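Local coordinates for glycerate dehydrogenase/glyoxylate reductase (Thermus thermophilus, PDB 2CUK) that probably reduces glyoxylate and hydroxypyruvate with a nicotinamide cofactor, as a D-isomer-specific 2-hydroxyacid dehydrogenase, at the interface of chains A and B. Sequence-based numbering; all coordinates share one arbitrary frame. Chains: chain A/B, glycerate dehydrogenase/glyoxylate reductase.

The interface of chains A and B. Residues chain A 7, 9, 50-51, 72, 286; chain B 132, 134.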
# COMPACT_ATOMS: atom_id res chain seq x y z
N ARG A 7 -0.41 -0.53 -29.77
CA ARG A 7 0.66 -0.53 -28.77
C ARG A 7 1.15 -1.95 -28.50
O ARG A 7 0.42 -2.91 -28.73
CB ARG A 7 0.18 0.08 -27.45
CG ARG A 7 -0.25 1.53 -27.51
CD ARG A 7 0.91 2.47 -27.79
NE ARG A 7 0.50 3.86 -27.67
CZ ARG A 7 -0.43 4.44 -28.43
NH1 ARG A 7 -1.03 3.74 -29.39
NH2 ARG A 7 -0.77 5.70 -28.22
N LEU A 9 1.91 -5.18 -26.40
CA LEU A 9 1.20 -5.76 -25.27
C LEU A 9 2.03 -6.81 -24.54
O LEU A 9 2.87 -7.48 -25.14
CB LEU A 9 -0.10 -6.41 -25.74
CG LEU A 9 -1.04 -5.56 -26.61
CD1 LEU A 9 -2.26 -6.40 -26.99
CD2 LEU A 9 -1.47 -4.30 -25.85
N THR A 50 -6.04 1.49 -27.85
CA THR A 50 -5.94 1.77 -26.42
C THR A 50 -6.68 3.08 -26.17
O THR A 50 -7.15 3.72 -27.11
CB THR A 50 -4.47 1.95 -25.96
OG1 THR A 50 -3.89 3.09 -26.62
CG2 THR A 50 -3.64 0.72 -26.27
N VAL A 51 -6.79 3.47 -24.90
CA VAL A 51 -7.48 4.71 -24.54
C VAL A 51 -6.78 5.94 -25.11
O VAL A 51 -7.38 7.02 -25.17
CB VAL A 51 -7.58 4.87 -23.00
CG1 VAL A 51 -8.48 3.78 -22.42
CG2 VAL A 51 -6.19 4.80 -22.38
N TYR A 72 -8.65 -2.52 -26.07
CA TYR A 72 -7.78 -3.03 -25.02
C TYR A 72 -8.07 -2.11 -23.84
O TYR A 72 -7.23 -1.31 -23.44
CB TYR A 72 -6.31 -2.91 -25.45
CG TYR A 72 -5.33 -3.50 -24.46
CD1 TYR A 72 -5.25 -4.88 -24.25
CD2 TYR A 72 -4.49 -2.68 -23.70
CE1 TYR A 72 -4.37 -5.43 -23.32
CE2 TYR A 72 -3.61 -3.22 -22.75
CZ TYR A 72 -3.55 -4.59 -22.57
OH TYR A 72 -2.70 -5.11 -21.63
N ARG A 286 -2.96 -7.22 -17.24
CA ARG A 286 -2.69 -6.70 -18.58
C ARG A 286 -2.58 -7.82 -19.63
O ARG A 286 -2.96 -7.62 -20.79
CB ARG A 286 -1.41 -5.85 -18.56
CG ARG A 286 -1.58 -4.48 -17.85
CD ARG A 286 -2.48 -3.53 -18.63
NE ARG A 286 -2.78 -2.29 -17.90
CZ ARG A 286 -1.90 -1.31 -17.68
NH1 ARG A 286 -0.66 -1.40 -18.15
NH2 ARG A 286 -2.27 -0.23 -17.00
N TRP B 132 -0.19 6.80 -21.28
CA TRP B 132 -0.61 5.53 -20.70
C TRP B 132 -0.09 4.48 -21.68
O TRP B 132 -0.13 4.69 -22.89
CB TRP B 132 -2.14 5.45 -20.65
CG TRP B 132 -2.66 4.19 -20.03
CD1 TRP B 132 -2.96 3.98 -18.72
CD2 TRP B 132 -2.90 2.94 -20.70
NE1 TRP B 132 -3.37 2.69 -18.52
CE2 TRP B 132 -3.35 2.03 -19.72
CE3 TRP B 132 -2.78 2.51 -22.03
CZ2 TRP B 132 -3.68 0.70 -20.03
CZ3 TRP B 132 -3.11 1.19 -22.34
CH2 TRP B 132 -3.56 0.31 -21.34
N PRO B 134 0.29 -0.07 -22.26
CA PRO B 134 0.01 -1.42 -21.78
C PRO B 134 1.11 -2.05 -20.93
O PRO B 134 0.83 -2.86 -20.05
CB PRO B 134 -0.24 -2.20 -23.07
CG PRO B 134 -0.81 -1.17 -23.98
CD PRO B 134 0.08 0.02 -23.72
O HOH W 1 1.33 4.82 -25.18
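B:Trp132 and B:Pro134 reach across from a loop of chain B and lodge in a cleft of chain A, each burying about 60 Å² against it. The indole is gripped round its six-membered ring. On one face is A:Val51, whose CG2 methyl sits 3.9 Å off the plane of the B:Trp132 indole, nearer its border than its middle. At the edge, A:Tyr72 CD2 lies in the indole plane, and A:Tyr72 CE2 is 3.8 Å from B:Trp132 CH2. A:Thr50 packs its CB and CG2 against CZ3. With CG anti to the backbone N (chi1 -178°), the indole swings away from its own N and into this cleft.

A:Arg286 serves both intruders. Its side chain runs past that of B:Trp132 in the opposite direction, and the guanidinium is inclined 57° to the indole, B:Trp132 CZ2 meeting one guanidinium face near the rim. The same group hydrogen-bonds through NH1 to the backbone carbonyl B:Pro134 O at 2.8 Å. The oxygen lies close to the guanidinium plane, but NH1 stands well above the carbonyl plane, 61° out of it, and the bond is bent.

B:Pro134 packs its ring against a surface made by A:Tyr72, A:Leu9 and A:Arg7. Its CB is 3.5 Å from A:Tyr72 CE2 and 3.7 Å from A:Leu9 CD2; that same leucine methyl sits over the centre of the tyrosine ring. The tyrosine is anchored in turn by its phenol OH, which donates to A:Arg286 O at 2.7 Å. A:Arg7 lays its CB against the proline CD, while its NE is linked through water 1 to B:Trp132 O.

The two-fold repeats this loop insertion in a likely dimer, usual for the family; as in related hydroxypyruvate reductases, B:Trp132 may help shape chain A's substrate pocket. In chain A the cleft is built from loops that follow strands 2-5, 46-48 and 68-70, with A:Arg286 contributed by helix 283-301. Chain B's loop follows helix 117-125.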